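Local coordinates for periplasmic binding protein (PDB 4OVK) that probably binds a solute in the periplasm and delivers it to an ABC transporter, as periplasmic binding proteins of its family do, at residues Leu189-Asn194 against Glu224-Trp229; Asp232-Ser237 against Gln255-Ile260; Tyr304-Asp309 against Thr329-Ser334; Asn138-Leu143 against Ala155-His160; Val105-Trp108 against Val114-Lys117. One frame throughout, in Å; residues are numbered along the deposited sequence.

Interaction 1 (Leu189-Asn194 against Glu224-Trp229)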
# COMPACT_ATOMS: atom_id res chain seq x y z
N LEU A 189 20.84 -4.17 -4.27
CA LEU A 189 21.08 -4.89 -3.02
C LEU A 189 20.48 -4.21 -1.78
O LEU A 189 21.00 -4.32 -0.68
CB LEU A 189 22.58 -5.15 -2.82
CG LEU A 189 23.22 -6.06 -3.87
CD1 LEU A 189 24.74 -5.99 -3.80
CD2 LEU A 189 22.72 -7.49 -3.70
N THR A 190 19.36 -3.52 -1.99
CA THR A 190 18.63 -2.90 -0.90
C THR A 190 17.47 -3.80 -0.50
O THR A 190 16.69 -4.23 -1.35
CB THR A 190 18.11 -1.52 -1.30
OG1 THR A 190 19.23 -0.72 -1.70
CG2 THR A 190 17.40 -0.85 -0.13
N VAL A 191 17.38 -4.08 0.80
CA VAL A 191 16.43 -5.06 1.32
C VAL A 191 15.63 -4.43 2.46
O VAL A 191 16.03 -3.41 3.03
CB VAL A 191 17.16 -6.33 1.83
CG1 VAL A 191 18.05 -6.90 0.72
CG2 VAL A 191 17.99 -6.04 3.07
N ALA A 192 14.49 -5.05 2.76
CA ALA A 192 13.65 -4.63 3.88
C ALA A 192 14.31 -5.02 5.20
O ALA A 192 14.60 -6.20 5.42
CB ALA A 192 12.29 -5.27 3.77
N GLY A 193 14.54 -4.04 6.07
CA GLY A 193 15.20 -4.25 7.36
C GLY A 193 14.21 -4.45 8.48
O GLY A 193 12.99 -4.46 8.26
N ASN A 194 14.71 -4.60 9.70
CA ASN A 194 13.85 -4.97 10.83
C ASN A 194 12.96 -3.85 11.40
O ASN A 194 12.20 -4.08 12.33
CB ASN A 194 14.65 -5.66 11.94
CG ASN A 194 15.69 -4.76 12.58
OD1 ASN A 194 15.47 -3.56 12.79
ND2 ASN A 194 16.85 -5.34 12.91
N GLU A 224 27.52 -10.80 -0.33
CA GLU A 224 28.05 -11.83 0.56
C GLU A 224 27.10 -12.13 1.73
O GLU A 224 26.88 -13.30 2.07
CB GLU A 224 29.45 -11.44 1.07
CG GLU A 224 30.16 -12.54 1.84
CD GLU A 224 30.15 -12.32 3.34
OE1 GLU A 224 31.03 -11.58 3.84
OE2 GLU A 224 29.27 -12.89 4.02
N GLU A 225 26.52 -11.09 2.33
CA GLU A 225 25.51 -11.26 3.40
C GLU A 225 24.32 -12.09 2.91
O GLU A 225 23.87 -13.01 3.60
CB GLU A 225 25.00 -9.90 3.90
CG GLU A 225 25.93 -9.18 4.85
CD GLU A 225 25.50 -7.74 5.11
OE1 GLU A 225 24.83 -7.51 6.14
OE2 GLU A 225 25.82 -6.85 4.29
N ILE A 226 23.83 -11.77 1.72
CA ILE A 226 22.68 -12.46 1.14
C ILE A 226 23.01 -13.93 0.85
O ILE A 226 22.17 -14.82 1.08
CB ILE A 226 22.14 -11.72 -0.11
CG1 ILE A 226 21.57 -10.35 0.29
CG2 ILE A 226 21.08 -12.55 -0.84
CD1 ILE A 226 21.24 -9.45 -0.88
N MSE A 227 24.22 -14.20 0.37
CA MSE A 227 24.67 -15.57 0.12
C MSE A 227 24.68 -16.35 1.42
O MSE A 227 24.25 -17.50 1.47
CB MSE A 227 26.03 -15.57 -0.57
CG MSE A 227 25.92 -15.06 -2.01
SE MSE A 227 27.71 -14.79 -2.80
CE MSE A 227 28.22 -16.69 -3.01
N THR A 228 25.15 -15.71 2.49
CA THR A 228 25.18 -16.32 3.81
C THR A 228 23.78 -16.65 4.34
O THR A 228 23.53 -17.77 4.81
CB THR A 228 25.94 -15.41 4.81
OG1 THR A 228 27.29 -15.26 4.37
CG2 THR A 228 25.93 -15.98 6.22
N TRP A 229 22.86 -15.68 4.24
CA TRP A 229 21.47 -15.89 4.66
C TRP A 229 20.86 -17.05 3.88
O TRP A 229 20.20 -17.91 4.47
CB TRP A 229 20.61 -14.63 4.44
CG TRP A 229 21.03 -13.42 5.23
CD1 TRP A 229 21.74 -13.41 6.39
CD2 TRP A 229 20.74 -12.06 4.92
NE1 TRP A 229 21.92 -12.11 6.82
CE2 TRP A 229 21.31 -11.26 5.94
CE3 TRP A 229 20.04 -11.42 3.88
CZ2 TRP A 229 21.22 -9.87 5.94
CZ3 TRP A 229 19.95 -10.04 3.89
CH2 TRP A 229 20.54 -9.28 4.91
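Leu189 and Ile226 meet methyl to methyl, with Leu189 CD2 lying 3.7 Å from Ile226 CD1. The side chains run at a slant, and only their terminal methyls come close. The same Ile226 CD1 is also approached, more loosely, by Val191 CG1 at 4.4 Å, so the isoleucine end touches two residues of segment 189-194. It gets there because CG1 stands anti to the carbonyl carbon (chi1 -66°) and CD1 continues the chain outward at full stretch (chi2 170°), bridging backbones whose nearest CA atoms, those of Leu189 and Ile226, are 8.8 Å apart. No hydrogen bond crosses between the segments; apolar packing alone joins them.

This is a strand-on-helix contact in the C-terminal lobe. Strand 190-192 pairs antiparallel with strand 218-220, through backbone bonds such as that of Val191 with Thr219, and helix 223-229 follows almost at once. Behind the first shell, Val191 also packs on Leu182 and Leu184 of strand 180-184, while Ile226 has Trp257 as a further neighbour. One turn along the helix Trp229 brings its ring close to Val191 without quite touching it. That indole lies with one face beneath Glu225 O, which stands 3.3 Å above the ring plane toward the rim, and its other neighbours include Leu182. At the start of the helix, Glu225 OE2 accepts a hydrogen bond from Ser222 N.

Interaction 2 (Asp232-Ser237 against Gln255-Ile260)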
# COMPACT_ATOMS: atom_id res chain seq x y z
N ASP A 232 15.11 -18.92 1.32
CA ASP A 232 14.26 -19.90 0.61
C ASP A 232 13.28 -19.24 -0.37
O ASP A 232 12.89 -19.83 -1.38
CB ASP A 232 13.45 -20.71 1.63
CG ASP A 232 14.34 -21.45 2.63
OD1 ASP A 232 15.05 -22.40 2.21
OD2 ASP A 232 14.32 -21.09 3.83
N ILE A 233 12.87 -18.01 -0.04
CA ILE A 233 11.88 -17.26 -0.82
C ILE A 233 12.38 -15.82 -0.95
O ILE A 233 12.92 -15.27 0.02
CB ILE A 233 10.50 -17.27 -0.12
CG1 ILE A 233 9.92 -18.68 -0.08
CG2 ILE A 233 9.51 -16.35 -0.84
CD1 ILE A 233 8.71 -18.84 0.81
N ILE A 234 12.24 -15.24 -2.14
CA ILE A 234 12.59 -13.83 -2.36
C ILE A 234 11.35 -13.15 -2.93
O ILE A 234 10.76 -13.65 -3.89
CB ILE A 234 13.77 -13.67 -3.35
CG1 ILE A 234 15.06 -14.29 -2.78
CG2 ILE A 234 14.00 -12.19 -3.69
CD1 ILE A 234 16.16 -14.48 -3.81
N ILE A 235 10.95 -12.04 -2.31
CA ILE A 235 9.87 -11.21 -2.82
C ILE A 235 10.52 -9.94 -3.35
O ILE A 235 11.37 -9.35 -2.68
CB ILE A 235 8.84 -10.89 -1.72
CG1 ILE A 235 8.21 -12.20 -1.20
CG2 ILE A 235 7.79 -9.92 -2.23
CD1 ILE A 235 7.42 -12.00 0.05
N LEU A 236 10.14 -9.54 -4.56
CA LEU A 236 10.68 -8.35 -5.21
C LEU A 236 9.66 -7.23 -5.08
O LEU A 236 8.50 -7.42 -5.39
CB LEU A 236 10.95 -8.61 -6.69
CG LEU A 236 11.84 -9.81 -7.04
CD1 LEU A 236 11.87 -10.04 -8.54
CD2 LEU A 236 13.25 -9.63 -6.51
N SER A 237 10.09 -6.05 -4.65
CA SER A 237 9.18 -4.94 -4.47
C SER A 237 8.76 -4.27 -5.79
O SER A 237 9.34 -4.54 -6.84
CB SER A 237 9.81 -3.90 -3.54
OG SER A 237 10.48 -2.91 -4.29
N GLN A 255 26.52 -9.13 -9.07
CA GLN A 255 25.71 -10.01 -8.23
C GLN A 255 25.62 -11.38 -8.85
O GLN A 255 25.39 -11.52 -10.05
CB GLN A 255 24.30 -9.44 -8.02
CG GLN A 255 24.30 -8.03 -7.43
CD GLN A 255 22.94 -7.36 -7.49
OE1 GLN A 255 21.90 -8.00 -7.39
NE2 GLN A 255 22.95 -6.04 -7.65
N ASN A 256 25.81 -12.40 -8.03
CA ASN A 256 25.66 -13.77 -8.44
C ASN A 256 24.62 -14.42 -7.53
O ASN A 256 24.89 -14.77 -6.38
CB ASN A 256 27.00 -14.50 -8.36
CG ASN A 256 26.94 -15.91 -8.90
OD1 ASN A 256 25.87 -16.44 -9.22
ND2 ASN A 256 28.10 -16.55 -9.01
N TRP A 257 23.42 -14.57 -8.07
CA TRP A 257 22.28 -15.13 -7.36
C TRP A 257 22.15 -16.65 -7.57
O TRP A 257 21.30 -17.27 -6.94
CB TRP A 257 20.99 -14.42 -7.81
CG TRP A 257 20.92 -13.00 -7.34
CD1 TRP A 257 21.42 -11.90 -7.96
CD2 TRP A 257 20.33 -12.54 -6.12
NE1 TRP A 257 21.18 -10.77 -7.21
CE2 TRP A 257 20.51 -11.14 -6.07
CE3 TRP A 257 19.67 -13.18 -5.06
CZ2 TRP A 257 20.04 -10.36 -5.01
CZ3 TRP A 257 19.20 -12.39 -4.00
CH2 TRP A 257 19.39 -11.00 -3.99
N SER A 258 22.99 -17.24 -8.42
CA SER A 258 22.74 -18.60 -8.95
C SER A 258 22.74 -19.74 -7.93
O SER A 258 22.12 -20.79 -8.17
CB SER A 258 23.72 -18.94 -10.08
OG SER A 258 25.05 -19.07 -9.60
N ASN A 259 23.41 -19.55 -6.80
CA ASN A 259 23.54 -20.59 -5.78
C ASN A 259 22.63 -20.38 -4.56
O ASN A 259 22.76 -21.10 -3.57
CB ASN A 259 25.01 -20.68 -5.34
CG ASN A 259 25.92 -21.14 -6.46
OD1 ASN A 259 25.61 -22.08 -7.19
ND2 ASN A 259 27.07 -20.49 -6.59
N ILE A 260 21.72 -19.41 -4.65
CA ILE A 260 20.78 -19.12 -3.56
C ILE A 260 19.60 -20.08 -3.67
O ILE A 260 19.08 -20.29 -4.77
CB ILE A 260 20.27 -17.66 -3.62
CG1 ILE A 260 21.44 -16.67 -3.50
CG2 ILE A 260 19.21 -17.41 -2.55
CD1 ILE A 260 21.93 -16.45 -2.09
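The central parallel sheet of the C-terminal lobe, part of a Rossmann-like alpha/beta fold, meets the loop between helices 244-248 and 261-264 where Ile234 of strand 233-236 reaches Trp257. Ile234 CD1 comes within 3.7 Å of Trp257 CZ3, on the six-membered ring, and the neighbouring CE3 is only slightly farther from the methyl. It reaches the indole because CG1 is anti to the carbonyl carbon (chi1 -64°) and the chain is then extended. The two side chains run at a slant to each other. The same methyl also approaches Ile260 CG2, at 4.4 Å, so one isoleucine end touches two residues of the loop. All three side chains are buried, and Ala262 of the helix that follows the loop also packs on Ile234.

Two local motifs shape segment 255-260. A type I turn runs from Trp257 to Ile260, closed by a bond of 3.2 Å from Ile260 N to Trp257 O, and Ile260 is the N-cap residue of helix 261-264. Just before it, Asn256 forms an Asx turn, in which OD1 accepts from Ser258 N at 3.1 Å. The same oxygen takes a second bond from Ser258 OG. A hydrogen bond at the polar edge helps to hold the indole's rotation: Trp257 NE1 donates to Gln255 OE1 over 2.9 Å, nearly straight at 164°. Gln255 NE2 in turn is bonded to Lys187 O, and Gln255 OE1 sits only 4° out of the indole plane.

Interaction 3 (Tyr304-Asp309 against Thr329-Ser334)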
# COMPACT_ATOMS: atom_id res chain seq x y z
N TYR A 304 -9.02 -20.14 2.01
CA TYR A 304 -9.49 -19.06 1.16
C TYR A 304 -8.92 -19.19 -0.24
O TYR A 304 -7.89 -19.86 -0.45
CB TYR A 304 -9.14 -17.68 1.73
CG TYR A 304 -7.67 -17.43 1.92
CD1 TYR A 304 -6.87 -16.97 0.88
CD2 TYR A 304 -7.06 -17.65 3.16
CE1 TYR A 304 -5.51 -16.75 1.05
CE2 TYR A 304 -5.71 -17.41 3.34
CZ TYR A 304 -4.94 -16.96 2.29
OH TYR A 304 -3.59 -16.72 2.48
N ILE A 305 -9.60 -18.58 -1.19
CA ILE A 305 -9.14 -18.49 -2.58
C ILE A 305 -8.91 -17.01 -2.87
O ILE A 305 -9.86 -16.22 -2.92
CB ILE A 305 -10.18 -19.08 -3.55
CG1 ILE A 305 -10.47 -20.55 -3.21
CG2 ILE A 305 -9.70 -18.94 -4.99
CD1 ILE A 305 -11.67 -21.11 -3.94
N LEU A 306 -7.65 -16.65 -3.06
CA LEU A 306 -7.24 -15.25 -3.17
C LEU A 306 -7.95 -14.55 -4.32
O LEU A 306 -8.43 -13.43 -4.17
CB LEU A 306 -5.73 -15.17 -3.34
CG LEU A 306 -5.18 -13.74 -3.52
CD1 LEU A 306 -5.61 -12.82 -2.39
CD2 LEU A 306 -3.66 -13.77 -3.67
N ARG A 307 -8.04 -15.22 -5.48
CA ARG A 307 -8.70 -14.65 -6.65
C ARG A 307 -10.15 -14.25 -6.34
O ARG A 307 -10.61 -13.20 -6.79
CB ARG A 307 -8.63 -15.66 -7.81
CG ARG A 307 -9.63 -15.49 -8.93
CD ARG A 307 -9.42 -16.55 -10.00
NE ARG A 307 -8.02 -16.63 -10.44
CZ ARG A 307 -7.52 -16.06 -11.54
NH1 ARG A 307 -8.28 -15.36 -12.36
NH2 ARG A 307 -6.23 -16.21 -11.82
N ASP A 308 -10.87 -15.10 -5.62
CA ASP A 308 -12.25 -14.81 -5.24
C ASP A 308 -12.33 -13.63 -4.29
O ASP A 308 -13.21 -12.79 -4.40
CB ASP A 308 -12.92 -16.03 -4.59
CG ASP A 308 -13.07 -17.20 -5.54
OD1 ASP A 308 -12.95 -17.01 -6.76
OD2 ASP A 308 -13.32 -18.33 -5.06
N ASP A 309 -11.42 -13.58 -3.33
CA ASP A 309 -11.43 -12.52 -2.34
C ASP A 309 -11.08 -11.19 -3.01
O ASP A 309 -11.65 -10.15 -2.66
CB ASP A 309 -10.44 -12.80 -1.21
CG ASP A 309 -10.81 -14.03 -0.39
OD1 ASP A 309 -11.94 -14.58 -0.54
OD2 ASP A 309 -9.95 -14.44 0.41
N THR A 329 -2.58 -9.58 -14.11
CA THR A 329 -1.73 -8.40 -13.99
C THR A 329 -1.51 -7.97 -12.54
O THR A 329 -0.38 -7.76 -12.12
CB THR A 329 -2.31 -7.23 -14.81
OG1 THR A 329 -2.41 -7.65 -16.17
CG2 THR A 329 -1.41 -6.02 -14.75
N ILE A 330 -2.60 -7.85 -11.78
CA ILE A 330 -2.51 -7.46 -10.37
C ILE A 330 -1.63 -8.42 -9.57
O ILE A 330 -0.77 -7.99 -8.82
CB ILE A 330 -3.91 -7.38 -9.73
CG1 ILE A 330 -4.67 -6.19 -10.33
CG2 ILE A 330 -3.80 -7.30 -8.21
CD1 ILE A 330 -6.14 -6.14 -9.98
N LEU A 331 -1.84 -9.72 -9.76
CA LEU A 331 -1.16 -10.72 -8.94
C LEU A 331 0.13 -11.27 -9.57
O LEU A 331 0.76 -12.14 -8.98
CB LEU A 331 -2.13 -11.88 -8.63
CG LEU A 331 -3.37 -11.55 -7.79
CD1 LEU A 331 -4.23 -12.79 -7.58
CD2 LEU A 331 -2.94 -10.96 -6.45
N ASN A 332 0.52 -10.75 -10.74
CA ASN A 332 1.75 -11.19 -11.41
C ASN A 332 1.77 -12.71 -11.63
O ASN A 332 2.79 -13.36 -11.42
CB ASN A 332 2.98 -10.74 -10.60
CG ASN A 332 3.17 -9.23 -10.63
OD1 ASN A 332 3.02 -8.61 -11.66
ND2 ASN A 332 3.51 -8.65 -9.48
N ILE A 333 0.64 -13.27 -12.05
CA ILE A 333 0.48 -14.73 -12.16
C ILE A 333 1.42 -15.30 -13.21
O ILE A 333 2.13 -16.27 -12.93
CB ILE A 333 -0.99 -15.12 -12.37
CG1 ILE A 333 -1.77 -14.84 -11.06
CG2 ILE A 333 -1.13 -16.58 -12.82
CD1 ILE A 333 -3.26 -15.03 -11.15
N SER A 334 1.44 -14.69 -14.40
CA SER A 334 2.35 -15.13 -15.47
C SER A 334 3.80 -14.82 -15.13
O SER A 334 4.68 -15.68 -15.34
CB SER A 334 1.99 -14.47 -16.81
OG SER A 334 0.73 -14.94 -17.27
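Leu306 and Leu331 form the buried half of this contact, and Arg307 with Ile333 the half nearer solvent. The leucines reach toward each other tip to tip: Leu306 CD2 lies 4.0 Å from Leu331 CD2 and nearly as close to Leu331 CD1, so a single methyl faces the fork of the opposite side chain. With CG anti to the backbone nitrogen (chi1 178°), Leu306 sends CD2 across to that fork.

The outer half is a different kind of meeting. Arg307 and Ile333 cross at about a right angle, and Ile333 CD1 comes within 3.3 Å of Arg307 NH2, a close approach of a methyl to a charged group rather than a polar bond. A bend at chi3 (-51°) turns the guanidinium toward this residue, but its strongest partner is the chain terminus: Arg307 NH2 makes a salt bridge to Phe341 OXT. The side chains of Leu306 and Ile333 both touch Phe341 as well.

Between Leu331 and Ile333 the chain leaves the helical path at Asn332, whose positive phi (54°) belongs to a Schellman motif. Helix 306-318 begins just after its N-cap residue Ile305, with helix 285-296 alongside, contributing Lys290 and Trp291 to the surroundings of Leu306. Across the contact, Leu331 rests on Leu310 and on Pro272, and Asn332 ND2 bonds to Lys270 O, the last residue of strand 268-270.

Interaction 4 (Asn138-Leu143 against Ala155-His160)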
# COMPACT_ATOMS: atom_id res chain seq x y z
N ASN A 138 -7.78 4.34 11.33
CA ASN A 138 -8.25 5.61 11.89
C ASN A 138 -8.43 6.68 10.82
O ASN A 138 -9.39 7.47 10.88
CB ASN A 138 -7.29 6.12 12.98
CG ASN A 138 -7.25 5.21 14.18
OD1 ASN A 138 -8.25 4.57 14.53
ND2 ASN A 138 -6.09 5.14 14.84
N GLY A 139 -7.54 6.67 9.83
CA GLY A 139 -7.66 7.59 8.69
C GLY A 139 -8.89 7.30 7.85
O GLY A 139 -9.59 8.21 7.40
N ILE A 140 -9.19 6.02 7.65
CA ILE A 140 -10.40 5.64 6.93
C ILE A 140 -11.66 6.13 7.65
O ILE A 140 -12.61 6.63 7.03
CB ILE A 140 -10.45 4.12 6.69
CG1 ILE A 140 -9.42 3.77 5.62
CG2 ILE A 140 -11.83 3.68 6.27
CD1 ILE A 140 -9.08 2.29 5.56
N ARG A 141 -11.66 6.01 8.97
CA ARG A 141 -12.82 6.40 9.77
C ARG A 141 -13.05 7.91 9.62
O ARG A 141 -14.18 8.37 9.42
CB ARG A 141 -12.62 6.00 11.23
CG ARG A 141 -13.84 6.27 12.10
CD ARG A 141 -13.74 5.53 13.42
NE ARG A 141 -14.01 4.10 13.26
CZ ARG A 141 -13.39 3.13 13.93
NH1 ARG A 141 -13.72 1.87 13.70
NH2 ARG A 141 -12.44 3.39 14.82
N LEU A 142 -11.95 8.66 9.70
CA LEU A 142 -11.97 10.10 9.48
C LEU A 142 -12.52 10.45 8.10
O LEU A 142 -13.40 11.32 7.97
CB LEU A 142 -10.56 10.68 9.69
CG LEU A 142 -10.28 12.14 9.31
CD1 LEU A 142 -11.11 13.09 10.15
CD2 LEU A 142 -8.81 12.47 9.49
N LEU A 143 -12.02 9.78 7.05
CA LEU A 143 -12.53 10.00 5.70
C LEU A 143 -14.03 9.73 5.59
O LEU A 143 -14.75 10.43 4.87
CB LEU A 143 -11.76 9.16 4.69
CG LEU A 143 -10.35 9.65 4.42
CD1 LEU A 143 -9.65 8.63 3.53
CD2 LEU A 143 -10.35 11.04 3.78
N ALA A 155 -17.20 -0.60 6.85
CA ALA A 155 -17.07 -1.89 6.15
C ALA A 155 -15.60 -2.19 5.81
O ALA A 155 -15.14 -3.31 5.95
CB ALA A 155 -17.93 -1.93 4.90
N LEU A 156 -14.86 -1.16 5.40
CA LEU A 156 -13.42 -1.30 5.12
C LEU A 156 -12.65 -1.60 6.41
O LEU A 156 -11.78 -2.45 6.43
CB LEU A 156 -12.86 -0.02 4.47
CG LEU A 156 -13.22 0.19 3.00
CD1 LEU A 156 -12.96 1.62 2.56
CD2 LEU A 156 -12.48 -0.80 2.10
N ILE A 157 -12.99 -0.92 7.49
CA ILE A 157 -12.28 -1.13 8.75
C ILE A 157 -12.57 -2.53 9.28
O ILE A 157 -11.64 -3.21 9.75
CB ILE A 157 -12.66 -0.07 9.79
CG1 ILE A 157 -12.11 1.30 9.34
CG2 ILE A 157 -12.09 -0.42 11.16
CD1 ILE A 157 -12.83 2.47 9.99
N SER A 158 -13.83 -2.96 9.20
CA SER A 158 -14.22 -4.32 9.61
C SER A 158 -13.50 -5.39 8.79
O SER A 158 -13.09 -6.42 9.33
CB SER A 158 -15.72 -4.53 9.48
OG SER A 158 -16.43 -3.76 10.45
N TYR A 159 -13.34 -5.13 7.50
CA TYR A 159 -12.61 -6.03 6.61
C TYR A 159 -11.17 -6.18 7.10
O TYR A 159 -10.67 -7.30 7.22
CB TYR A 159 -12.67 -5.51 5.17
CG TYR A 159 -12.14 -6.48 4.13
CD1 TYR A 159 -12.96 -7.47 3.57
CD2 TYR A 159 -10.84 -6.39 3.70
CE1 TYR A 159 -12.47 -8.35 2.61
CE2 TYR A 159 -10.34 -7.26 2.75
CZ TYR A 159 -11.15 -8.24 2.22
OH TYR A 159 -10.61 -9.07 1.28
N HIS A 160 -10.51 -5.06 7.41
CA HIS A 160 -9.15 -5.09 7.96
C HIS A 160 -9.09 -5.78 9.32
O HIS A 160 -8.21 -6.62 9.56
CB HIS A 160 -8.58 -3.68 8.07
CG HIS A 160 -8.07 -3.13 6.77
ND1 HIS A 160 -6.80 -2.63 6.62
CD2 HIS A 160 -8.65 -3.06 5.55
CE1 HIS A 160 -6.62 -2.24 5.37
NE2 HIS A 160 -7.73 -2.50 4.70
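Ile140 is the first residue of helical segment 138-143 to touch segment 155-160, and it does so mainly through its CG2 branch. Ile140 CG2 lies 3.9 Å from Ile157 CG1 and almost as near to Ile157 CD1, with the two side chains sliding past each other in opposite directions. The same methyl also approaches Leu156 CB at 4.2 Å, so it lies against two successive residues of the partner helix. Ile140 CG2 stands anti to the backbone nitrogen, on the side facing the partner helix; the side chain also packs on Ile44 and Val48 of helix 41-49.

The two helices are close to antiparallel, at 165°, with axes 9.6 Å apart. They form a helical hairpin in which helix 133-147 ends the N-terminal lobe and helix 150-170 leads toward the other one. This is consistent with the long connecting helix of class III solute-binding proteins, which joins two Rossmann-like lobes.

Next along the segment, Arg141 crosses Ile157 at about a right angle. Contact begins at the root of the side chain, where Arg141 CB is 3.7 Å from Ile157 CD1. A bend at chi3 (-75°) then folds the arginine back over the same isoleucine, so that Arg141 NE comes to 3.8 Å from Ile157 CD1 and Arg141 NH1 meets Ile157 CG2. The charge itself is directed to Glu154, the residue just ahead of segment 155-160 and nearly a turn before Ile157, whose OE2 forms a salt bridge with Arg141 NE. Leu156, for its part, also packs on Phe313 and Phe317 of helix 306-318.

Interaction 5 (Val105-Trp108 against Val114-Lys117)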
# COMPACT_ATOMS: atom_id res chain seq x y z
N VAL A 105 -8.32 19.73 2.61
CA VAL A 105 -7.04 19.18 2.20
C VAL A 105 -6.57 18.19 3.25
O VAL A 105 -6.57 18.49 4.45
CB VAL A 105 -5.98 20.30 2.03
CG1 VAL A 105 -4.67 19.73 1.48
CG2 VAL A 105 -6.52 21.38 1.12
N ILE A 106 -6.15 17.02 2.80
CA ILE A 106 -5.55 16.03 3.69
C ILE A 106 -4.06 16.31 3.70
O ILE A 106 -3.43 16.36 2.63
CB ILE A 106 -5.81 14.58 3.19
CG1 ILE A 106 -7.29 14.37 2.82
CG2 ILE A 106 -5.36 13.57 4.23
CD1 ILE A 106 -8.28 14.62 3.94
N ILE A 107 -3.50 16.49 4.89
CA ILE A 107 -2.07 16.75 5.08
C ILE A 107 -1.50 15.79 6.12
O ILE A 107 -2.23 15.00 6.71
CB ILE A 107 -1.79 18.21 5.51
CG1 ILE A 107 -2.45 18.53 6.86
CG2 ILE A 107 -2.26 19.18 4.43
CD1 ILE A 107 -2.06 19.89 7.41
N TRP A 108 -0.20 15.89 6.35
CA TRP A 108 0.49 15.09 7.37
C TRP A 108 0.48 15.79 8.73
O TRP A 108 0.51 17.02 8.81
CB TRP A 108 1.93 14.87 6.99
CG TRP A 108 2.17 13.91 5.86
CD1 TRP A 108 2.78 14.19 4.68
CD2 TRP A 108 1.83 12.52 5.83
NE1 TRP A 108 2.84 13.06 3.91
CE2 TRP A 108 2.26 12.02 4.58
CE3 TRP A 108 1.20 11.65 6.72
CZ2 TRP A 108 2.09 10.69 4.21
CZ3 TRP A 108 1.02 10.32 6.34
CH2 TRP A 108 1.47 9.86 5.10
N VAL A 114 1.39 24.23 7.70
CA VAL A 114 0.55 24.13 6.51
C VAL A 114 -0.93 24.25 6.92
O VAL A 114 -1.68 25.01 6.33
CB VAL A 114 0.79 22.82 5.72
CG1 VAL A 114 -0.16 22.70 4.53
CG2 VAL A 114 2.24 22.71 5.26
N ALA A 115 -1.33 23.50 7.95
CA ALA A 115 -2.69 23.60 8.48
C ALA A 115 -3.06 25.04 8.81
O ALA A 115 -4.13 25.53 8.45
CB ALA A 115 -2.85 22.74 9.72
N LYS A 116 -2.17 25.72 9.51
CA LYS A 116 -2.42 27.09 9.95
C LYS A 116 -2.55 28.07 8.78
O LYS A 116 -3.45 28.93 8.78
CB LYS A 116 -1.32 27.54 10.91
CG LYS A 116 -1.53 28.91 11.52
CD LYS A 116 -0.38 29.23 12.47
CE LYS A 116 -0.46 30.66 12.99
NZ LYS A 116 0.79 31.04 13.69
N LYS A 117 -1.66 27.96 7.80
CA LYS A 117 -1.71 28.84 6.64
C LYS A 117 -2.96 28.55 5.82
O LYS A 117 -3.64 29.48 5.38
CB LYS A 117 -0.45 28.71 5.77
CG LYS A 117 -0.46 29.57 4.51
CD LYS A 117 -0.80 31.06 4.73
CE LYS A 117 0.33 31.81 5.40
NZ LYS A 117 -0.08 33.12 6.00
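The flat group that Ile107 touches across this contact is a peptide, not a ring: Ile107 CD1 lies over one face of the Val114-Ala115 peptide, 3.7 Å from Ala115 N. The ring of Trp108, the next residue, takes no part in the contact; it stacks on Tyr110 and meets Phe90 edge-to-face, while Trp108 N bonds to Gln111 OE1.

The setting is a beta-alpha-beta unit of the N-terminal lobe, made of strand 104-108, helix 112-120 and strand 125-128. In such a unit the helix returns the chain across one face of the sheet to a parallel strand, and here the two strands are adjacent: Val105 and Ile107 both bond through their backbones to Val126. Side chains alternate along strand 104-108, and the contact with the helix falls to Ile107, whose side chain also rests on Ser127 of the neighbouring strand.

The shape of Ile107 explains how it can serve two helix residues at once. CG1 sits between the backbone nitrogen and the carbonyl carbon (chi1 62°), the crowded position, and from there CD1 extends onward with chi2 at 173°. One branch therefore reaches Ala115, which is compact enough for the methyl to come near both its nitrogen and its CB. The other branch turns to Val114, past which Ile107 slides in the opposite direction. Val114 is buried and packs in addition on Val92 and Phe94. Of the apolar pairs, Ile107 CD1 is 3.8 Å from Ala115 CB, and Ile107 CG2 is 4.1 Å from Val114 CG1.

Overall arrangement
Interactions 1 and 2 form one continuous core in the C-terminal lobe: their centres are 10 Å apart, and Ile226 CG2 of the first packs 3.7 Å from Trp257 CZ3 of the second. Interaction 5 belongs to the other lobe, with its centre about 38 Å from that of interaction 1. Interaction 4 is nearer to interaction 5 (centres about 21 Å apart) and touches it where Leu143 CD2 lies 4.1 Å from Ile106 CD1. Interaction 3 belongs to the C-terminal helices and meets interaction 4 through Asp309 O and Tyr159 OH, 4.2 Å apart, a packing contact rather than a hydrogen bond. In this family the solute probably lies in the cleft between the lobes, and none of the five contacts includes a bound solute.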